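Long-range contacts in ssDNA binding protein (Aeropyrum pernix, PDB 4PSN), which binds single-stranded DNA, which it probably entraps in a system of tunnels running between its subunits: residues C[141-151]-C[163-174]; C[17-26]-C[43-54]. All coordinates share one frame; numbering follows the deposited sequence. Where two conformers were deposited one is given.

Interaction 1: C[141-151]-C[163-174]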
# COMPACT_ATOMS: atom_id res chain seq x y z
N ILE C 141 27.24 5.49 -20.02
CA ILE C 141 27.15 4.04 -20.09
C ILE C 141 25.88 3.66 -20.84
O ILE C 141 24.83 4.24 -20.60
CB ILE C 141 27.13 3.41 -18.70
CG1 ILE C 141 28.36 3.85 -17.89
CG2 ILE C 141 27.13 1.89 -18.80
CD1 ILE C 141 28.34 3.38 -16.44
N MSE C 142 25.98 2.68 -21.74
CA MSE C 142 24.86 2.19 -22.51
C MSE C 142 24.67 0.70 -22.32
O MSE C 142 25.62 -0.04 -22.09
CB MSE C 142 25.18 2.42 -23.97
CG MSE C 142 26.41 3.24 -24.12
SE MSE C 142 25.91 4.98 -24.75
CE MSE C 142 25.75 4.45 -26.59
N TYR C 143 23.42 0.28 -22.46
CA TYR C 143 23.04 -1.12 -22.46
C TYR C 143 22.02 -1.24 -23.60
O TYR C 143 21.07 -0.45 -23.68
CB TYR C 143 22.40 -1.51 -21.11
CG TYR C 143 22.16 -3.00 -21.04
CD1 TYR C 143 23.23 -3.88 -21.16
CD2 TYR C 143 20.87 -3.53 -20.91
CE1 TYR C 143 23.04 -5.24 -21.13
CE2 TYR C 143 20.67 -4.92 -20.88
CZ TYR C 143 21.77 -5.76 -20.98
OH TYR C 143 21.64 -7.12 -20.96
N ARG C 144 22.22 -2.21 -24.49
CA ARG C 144 21.34 -2.36 -25.65
C ARG C 144 21.29 -1.08 -26.50
O ARG C 144 20.26 -0.74 -27.06
CB ARG C 144 19.91 -2.76 -25.20
CG ARG C 144 19.85 -3.97 -24.28
CD ARG C 144 18.41 -4.41 -23.94
NE ARG C 144 17.75 -5.14 -25.04
CZ ARG C 144 16.81 -4.62 -25.83
NH1 ARG C 144 16.28 -5.37 -26.78
NH2 ARG C 144 16.40 -3.37 -25.68
N GLY C 145 22.40 -0.35 -26.57
CA GLY C 145 22.46 0.88 -27.36
C GLY C 145 21.82 2.12 -26.75
O GLY C 145 21.92 3.21 -27.29
N SER C 146 21.18 1.97 -25.59
CA SER C 146 20.47 3.06 -24.96
C SER C 146 21.26 3.61 -23.75
O SER C 146 21.95 2.84 -23.07
CB SER C 146 19.09 2.53 -24.52
OG SER C 146 18.17 3.56 -24.29
N ASP C 147 21.16 4.91 -23.47
CA ASP C 147 21.84 5.52 -22.32
C ASP C 147 21.23 5.01 -21.00
O ASP C 147 20.03 5.15 -20.78
CB ASP C 147 21.73 7.05 -22.38
CG ASP C 147 22.40 7.64 -23.61
OD1 ASP C 147 23.22 6.94 -24.23
OD2 ASP C 147 22.11 8.81 -23.96
N VAL C 148 22.04 4.41 -20.14
CA VAL C 148 21.47 3.90 -18.88
C VAL C 148 22.27 4.41 -17.67
O VAL C 148 21.91 4.15 -16.52
CB VAL C 148 21.42 2.35 -18.84
CG1 VAL C 148 20.45 1.78 -19.91
CG2 VAL C 148 22.85 1.77 -19.00
N GLY C 149 23.34 5.16 -17.91
CA GLY C 149 24.17 5.55 -16.78
C GLY C 149 25.38 6.40 -17.12
O GLY C 149 25.50 6.93 -18.22
N ALA C 150 26.28 6.53 -16.15
CA ALA C 150 27.47 7.35 -16.32
C ALA C 150 28.57 6.87 -15.41
O ALA C 150 28.31 6.27 -14.36
CB ALA C 150 27.17 8.83 -16.04
N LEU C 151 29.80 7.19 -15.79
CA LEU C 151 30.96 6.75 -15.06
C LEU C 151 31.86 7.95 -15.01
O LEU C 151 31.91 8.70 -15.96
CB LEU C 151 31.62 5.66 -15.89
CG LEU C 151 32.82 4.97 -15.30
CD1 LEU C 151 32.38 3.61 -14.82
CD2 LEU C 151 33.87 4.84 -16.37
N ARG C 163 34.20 5.58 -10.49
CA ARG C 163 32.91 5.33 -9.86
C ARG C 163 31.80 5.63 -10.85
O ARG C 163 32.04 6.26 -11.87
CB ARG C 163 32.71 6.12 -8.55
CG ARG C 163 33.06 7.59 -8.56
CD ARG C 163 34.57 7.76 -8.59
NE ARG C 163 35.03 9.07 -8.13
CZ ARG C 163 35.91 9.82 -8.78
NH1 ARG C 163 36.28 11.00 -8.29
NH2 ARG C 163 36.44 9.39 -9.93
N GLY C 164 30.59 5.17 -10.58
CA GLY C 164 29.53 5.39 -11.54
C GLY C 164 28.29 4.65 -11.14
O GLY C 164 28.22 4.10 -10.05
N ALA C 165 27.30 4.65 -12.04
CA ALA C 165 26.01 4.07 -11.73
C ALA C 165 25.28 3.77 -13.03
O ALA C 165 25.49 4.47 -14.01
CB ALA C 165 25.20 5.08 -10.90
N VAL C 166 24.43 2.74 -13.02
CA VAL C 166 23.48 2.51 -14.13
C VAL C 166 22.11 2.22 -13.53
O VAL C 166 21.98 1.78 -12.38
CB VAL C 166 23.91 1.32 -15.04
CG1 VAL C 166 25.28 1.59 -15.70
CG2 VAL C 166 23.96 0.04 -14.24
N VAL C 167 21.06 2.46 -14.31
CA VAL C 167 19.71 2.21 -13.84
C VAL C 167 19.11 0.96 -14.49
O VAL C 167 18.13 0.41 -13.98
CB VAL C 167 18.78 3.41 -14.11
CG1 VAL C 167 19.32 4.65 -13.42
CG2 VAL C 167 18.63 3.64 -15.62
N GLU C 168 19.69 0.53 -15.60
CA GLU C 168 19.23 -0.67 -16.30
C GLU C 168 20.46 -1.48 -16.66
O GLU C 168 21.51 -0.90 -16.89
CB GLU C 168 18.50 -0.30 -17.60
CG GLU C 168 17.16 0.40 -17.40
CD GLU C 168 16.61 0.98 -18.71
OE1 GLU C 168 17.20 0.71 -19.79
OE2 GLU C 168 15.60 1.71 -18.66
N PRO C 169 20.33 -2.81 -16.76
CA PRO C 169 19.08 -3.58 -16.64
C PRO C 169 18.66 -3.79 -15.19
O PRO C 169 17.62 -4.39 -14.96
CB PRO C 169 19.43 -4.92 -17.30
CG PRO C 169 20.93 -5.06 -17.10
CD PRO C 169 21.46 -3.66 -17.20
N THR C 170 19.47 -3.33 -14.25
CA THR C 170 19.10 -3.33 -12.84
C THR C 170 19.93 -2.20 -12.21
O THR C 170 21.02 -1.91 -12.68
CB THR C 170 19.40 -4.69 -12.17
OG1 THR C 170 18.76 -4.75 -10.89
CG2 THR C 170 20.91 -4.93 -12.03
N PRO C 171 19.38 -1.52 -11.19
CA PRO C 171 20.12 -0.37 -10.67
C PRO C 171 21.39 -0.77 -9.90
O PRO C 171 21.33 -1.55 -8.93
CB PRO C 171 19.11 0.32 -9.74
CG PRO C 171 17.74 -0.17 -10.23
CD PRO C 171 18.02 -1.61 -10.63
N LEU C 172 22.53 -0.24 -10.35
CA LEU C 172 23.84 -0.60 -9.81
C LEU C 172 24.71 0.61 -9.55
O LEU C 172 24.75 1.55 -10.35
CB LEU C 172 24.60 -1.50 -10.78
CG LEU C 172 23.98 -2.86 -11.09
CD1 LEU C 172 24.71 -3.50 -12.26
CD2 LEU C 172 24.04 -3.75 -9.85
N LEU C 173 25.40 0.59 -8.42
CA LEU C 173 26.30 1.66 -8.05
C LEU C 173 27.72 1.12 -7.94
O LEU C 173 27.99 0.22 -7.15
CB LEU C 173 25.86 2.28 -6.73
CG LEU C 173 25.33 3.71 -6.81
CD1 LEU C 173 24.25 3.82 -7.85
CD2 LEU C 173 24.82 4.17 -5.44
N LEU C 174 28.62 1.67 -8.75
CA LEU C 174 30.03 1.32 -8.64
C LEU C 174 30.67 2.32 -7.68
O LEU C 174 30.77 3.51 -8.00
CB LEU C 174 30.70 1.38 -10.02
CG LEU C 174 32.20 1.10 -10.08
CD1 LEU C 174 32.47 -0.37 -9.81
CD2 LEU C 174 32.76 1.53 -11.43
O HOH W 1 18.63 -0.50 -22.08
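Val148 O is gripped by Val167 N at 2.9 Å, the amide standing 18° from the carbonyl plane, and the CA-H of Val166 adds a weaker contact to the same oxygen. Further along, Ala150 and Ala165 exchange two backbone bonds, Ala150 N to Ala165 O at 3.1 Å and Ala165 N to Ala150 O at 3.0 Å. Strands 146-155 and 159-166 thus form an antiparallel hairpin within the six-stranded sheet of the C-terminal domain. On the neighbouring strand Ile141 faces both Val148 and Gly149, a classic beta bulge. Gly149 CA lies 4.1 Å from Val166 CA. Val166 CG1 lies 3.6 Å from Ile141 CG2, the two side chains crossing at about a right angle, while helix 206-218 meets Ala150 and Ala165 on the other face. Tyr143 turns its ring away from its own backbone N (chi1 -173°) and against Pro169, which follows a cis peptide; Pro169 CD sits over one ring face, 3.9 Å from the centroid. Tyr143 OH hydrogen-bonds Glu56 OE2 of the second subunit. Losing the ring to an alanine here would probably open a gap beside Pro169 and leave that Glu56 without its hydroxyl partner. A water donates to both Tyr143 O, at 2.9 Å, and Glu168 OE1, at 3.0 Å, tying the type I' turn 143-146 to the segment that follows Val166.

Interaction 2: C[17-26]-C[43-54]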
# COMPACT_ATOMS: atom_id res chain seq x y z
N TYR C 17 -12.49 -0.80 -9.34
CA TYR C 17 -12.33 0.65 -9.27
C TYR C 17 -13.31 1.29 -8.28
O TYR C 17 -12.94 2.21 -7.56
CB TYR C 17 -12.45 1.33 -10.65
CG TYR C 17 -13.89 1.55 -11.08
CD1 TYR C 17 -14.61 2.64 -10.61
CD2 TYR C 17 -14.52 0.66 -11.95
CE1 TYR C 17 -15.92 2.84 -10.97
CE2 TYR C 17 -15.84 0.85 -12.32
CZ TYR C 17 -16.53 1.94 -11.83
OH TYR C 17 -17.83 2.15 -12.19
N ALA C 18 -14.56 0.80 -8.22
CA ALA C 18 -15.56 1.48 -7.41
C ALA C 18 -15.19 1.46 -5.92
O ALA C 18 -15.29 2.48 -5.22
CB ALA C 18 -16.97 0.91 -7.63
N ASP C 19 -14.76 0.31 -5.44
CA ASP C 19 -14.39 0.19 -4.04
C ASP C 19 -13.08 0.91 -3.72
O ASP C 19 -12.91 1.39 -2.61
CB ASP C 19 -14.36 -1.28 -3.60
CG ASP C 19 -15.77 -1.86 -3.41
OD1 ASP C 19 -16.74 -1.07 -3.46
OD2 ASP C 19 -15.90 -3.08 -3.23
N LYS C 20 -12.18 1.01 -4.69
CA LYS C 20 -10.95 1.78 -4.48
C LYS C 20 -11.32 3.25 -4.34
O LYS C 20 -10.85 3.94 -3.43
CB LYS C 20 -9.98 1.58 -5.65
CG LYS C 20 -8.59 2.17 -5.43
CD LYS C 20 -8.00 1.73 -4.10
CE LYS C 20 -6.48 1.70 -4.09
NZ LYS C 20 -5.97 0.35 -4.48
N VAL C 21 -12.17 3.72 -5.24
CA VAL C 21 -12.65 5.09 -5.20
C VAL C 21 -13.30 5.41 -3.85
O VAL C 21 -12.98 6.40 -3.22
CB VAL C 21 -13.63 5.37 -6.36
CG1 VAL C 21 -14.42 6.65 -6.11
CG2 VAL C 21 -12.86 5.48 -7.69
N ARG C 22 -14.20 4.54 -3.42
CA ARG C 22 -14.91 4.74 -2.15
C ARG C 22 -13.94 4.71 -0.98
O ARG C 22 -13.99 5.55 -0.10
CB ARG C 22 -15.97 3.64 -1.98
CG ARG C 22 -16.87 3.79 -0.74
CD ARG C 22 -17.90 2.65 -0.66
NE ARG C 22 -19.10 3.05 0.08
CZ ARG C 22 -19.25 2.88 1.39
NH1 ARG C 22 -18.28 2.33 2.10
NH2 ARG C 22 -20.37 3.27 1.98
N ARG C 23 -13.03 3.74 -0.96
CA ARG C 23 -12.11 3.64 0.18
C ARG C 23 -11.15 4.81 0.30
O ARG C 23 -10.89 5.29 1.41
CB ARG C 23 -11.36 2.31 0.14
CG ARG C 23 -12.26 1.14 0.49
CD ARG C 23 -11.57 -0.20 0.31
NE ARG C 23 -12.50 -1.31 0.53
CZ ARG C 23 -12.26 -2.56 0.17
NH1 ARG C 23 -11.12 -2.87 -0.44
NH2 ARG C 23 -13.16 -3.51 0.40
N VAL C 24 -10.62 5.28 -0.83
CA VAL C 24 -9.72 6.41 -0.83
C VAL C 24 -10.44 7.70 -0.39
O VAL C 24 -9.89 8.50 0.37
CB VAL C 24 -9.07 6.61 -2.22
CG1 VAL C 24 -8.30 7.93 -2.29
CG2 VAL C 24 -8.16 5.41 -2.57
N LEU C 25 -11.68 7.89 -0.84
CA LEU C 25 -12.41 9.10 -0.48
C LEU C 25 -12.69 9.12 1.02
O LEU C 25 -12.57 10.16 1.67
CB LEU C 25 -13.72 9.21 -1.25
CG LEU C 25 -14.43 10.55 -1.07
CD1 LEU C 25 -13.53 11.66 -1.60
CD2 LEU C 25 -15.77 10.56 -1.80
N PHE C 26 -13.07 7.97 1.56
CA PHE C 26 -13.30 7.88 2.99
C PHE C 26 -12.02 8.14 3.78
O PHE C 26 -12.06 8.81 4.80
CB PHE C 26 -13.92 6.53 3.36
CG PHE C 26 -15.42 6.54 3.41
CD1 PHE C 26 -16.08 7.07 4.52
CD2 PHE C 26 -16.18 6.03 2.36
CE1 PHE C 26 -17.47 7.09 4.57
CE2 PHE C 26 -17.56 6.04 2.41
CZ PHE C 26 -18.21 6.58 3.52
N VAL C 43 -20.22 11.52 2.31
CA VAL C 43 -19.09 10.89 1.65
C VAL C 43 -19.52 9.67 0.82
O VAL C 43 -19.06 9.50 -0.31
CB VAL C 43 -18.00 10.48 2.67
CG1 VAL C 43 -16.80 9.82 1.96
CG2 VAL C 43 -17.55 11.71 3.49
N ALA C 44 -20.40 8.84 1.37
CA ALA C 44 -20.87 7.64 0.67
C ALA C 44 -21.57 8.02 -0.63
O ALA C 44 -21.40 7.36 -1.65
CB ALA C 44 -21.80 6.81 1.56
N MSE C 45 -22.34 9.10 -0.59
CA MSE C 45 -23.09 9.53 -1.77
C MSE C 45 -22.19 10.16 -2.81
O MSE C 45 -22.37 9.95 -4.01
CB MSE C 45 -24.17 10.52 -1.39
CG MSE C 45 -25.35 9.89 -0.67
SE MSE C 45 -26.58 11.31 -0.12
CE MSE C 45 -26.32 12.52 -1.64
N ALA C 46 -21.24 10.96 -2.34
CA ALA C 46 -20.25 11.54 -3.24
C ALA C 46 -19.51 10.45 -4.00
O ALA C 46 -19.37 10.50 -5.23
CB ALA C 46 -19.27 12.42 -2.46
N ALA C 47 -19.05 9.44 -3.28
CA ALA C 47 -18.30 8.35 -3.91
C ALA C 47 -19.20 7.54 -4.84
O ALA C 47 -18.79 7.14 -5.94
CB ALA C 47 -17.69 7.45 -2.86
N GLY C 48 -20.43 7.28 -4.40
CA GLY C 48 -21.38 6.54 -5.21
C GLY C 48 -21.75 7.24 -6.51
O GLY C 48 -21.80 6.61 -7.58
N ASN C 49 -22.02 8.54 -6.43
CA ASN C 49 -22.25 9.35 -7.62
C ASN C 49 -21.05 9.36 -8.57
O ASN C 49 -21.21 9.25 -9.79
CB ASN C 49 -22.56 10.80 -7.23
CG ASN C 49 -23.92 10.95 -6.56
OD1 ASN C 49 -24.78 10.08 -6.69
ND2 ASN C 49 -24.11 12.05 -5.84
N LEU C 50 -19.85 9.54 -8.03
CA LEU C 50 -18.67 9.50 -8.88
C LEU C 50 -18.60 8.13 -9.54
O LEU C 50 -18.36 8.02 -10.73
CB LEU C 50 -17.40 9.79 -8.08
CG LEU C 50 -16.08 9.78 -8.87
CD1 LEU C 50 -16.15 10.74 -10.04
CD2 LEU C 50 -14.88 10.12 -7.94
N ASN C 51 -18.82 7.07 -8.76
CA ASN C 51 -18.71 5.73 -9.30
C ASN C 51 -19.72 5.49 -10.42
O ASN C 51 -19.42 4.81 -11.40
CB ASN C 51 -18.85 4.68 -8.20
CG ASN C 51 -17.56 4.50 -7.42
OD1 ASN C 51 -16.48 4.73 -7.97
ND2 ASN C 51 -17.66 4.08 -6.16
N ARG C 52 -20.90 6.09 -10.28
CA ARG C 52 -21.95 5.93 -11.28
C ARG C 52 -21.48 6.50 -12.61
O ARG C 52 -21.63 5.88 -13.67
CB ARG C 52 -23.23 6.63 -10.81
CG ARG C 52 -24.46 6.37 -11.67
CD ARG C 52 -24.58 7.36 -12.80
NE ARG C 52 -25.79 7.12 -13.59
CZ ARG C 52 -25.87 6.24 -14.59
NH1 ARG C 52 -27.02 6.09 -15.25
NH2 ARG C 52 -24.80 5.53 -14.94
N VAL C 53 -20.90 7.69 -12.54
CA VAL C 53 -20.37 8.35 -13.71
C VAL C 53 -19.20 7.59 -14.33
O VAL C 53 -19.12 7.43 -15.55
CB VAL C 53 -19.91 9.76 -13.35
CG1 VAL C 53 -18.98 10.31 -14.40
CG2 VAL C 53 -21.14 10.66 -13.15
N LEU C 54 -18.30 7.11 -13.47
CA LEU C 54 -17.15 6.35 -13.93
C LEU C 54 -17.59 5.06 -14.61
O LEU C 54 -16.95 4.58 -15.54
CB LEU C 54 -16.21 6.04 -12.77
CG LEU C 54 -15.48 7.27 -12.23
CD1 LEU C 54 -14.63 6.90 -11.02
CD2 LEU C 54 -14.60 7.89 -13.33
O HOH W 2 -20.11 5.07 -1.86
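Val43 CG1 is centred over one face of the Phe26 ring, 3.6 Å from the centroid and 1° off its normal, a CH-pi contact, while Arg22 O lies at the ring edge, in plane. Phe26 CE2 in turn sits over the centre of one face of the Arg22 guanidinium. The Tyr17 ring has Ala18 CB over one face, toward the rim, and its plane stands 75° from the Asn51 amide; its CE1 also touches Leu54 CB. These groups belong to helices 17-28 and 40-61, which pack antiparallel, their axes 9.2 Å apart and crossing at 148° over these segments. The small Ala47 lies where the helices are close: its CB reaches Arg22 CA at 3.9 Å and also meets Leu25 CD2. Leu25 slides past Val43, CG against CG1, and Val21 meets Leu54 tip to tip. The three-stranded sheet of this N-terminal domain lies beneath, with Leu7, Tyr76 and Phe85 touching Leu25 or Leu50. Asn51 ND2 donates to Ala18 O at 3.0 Å, and Arg22 N reaches that oxygen from the opposite face of its carbonyl plane. Arg22 NE gives a hydrogen to a water at 3.0 Å that donates to Ala44 O, and its NH2 bonds Asn203 O of the second subunit. The amide of Asn51 is thus held by one end: ND2 has an acceptor, whereas OD1 is buried against Val21 CB at 3.3 Å without a polar partner, a likely energetic cost within an otherwise largely apolar interface.

Overall arrangement
Both contacts are largely buried, yet they lie in different domains on opposite sides of the chain's centre, with centres about 43 Å apart and nearest atoms about 24 Å apart. Interaction 1 is built mainly from main-chain bonds between neighbouring strands, with side chains filling in on the two faces of the sheet; interaction 2 joins two helices, so side chains do the work, with one direct hydrogen bond between them. The two regions do meet across subunits: Tyr143 and Thr170 make weak hydrogen bonds to Arg52 and Gly48 of the second subunit, placing both contacts beside an interface of the four-chain assembly.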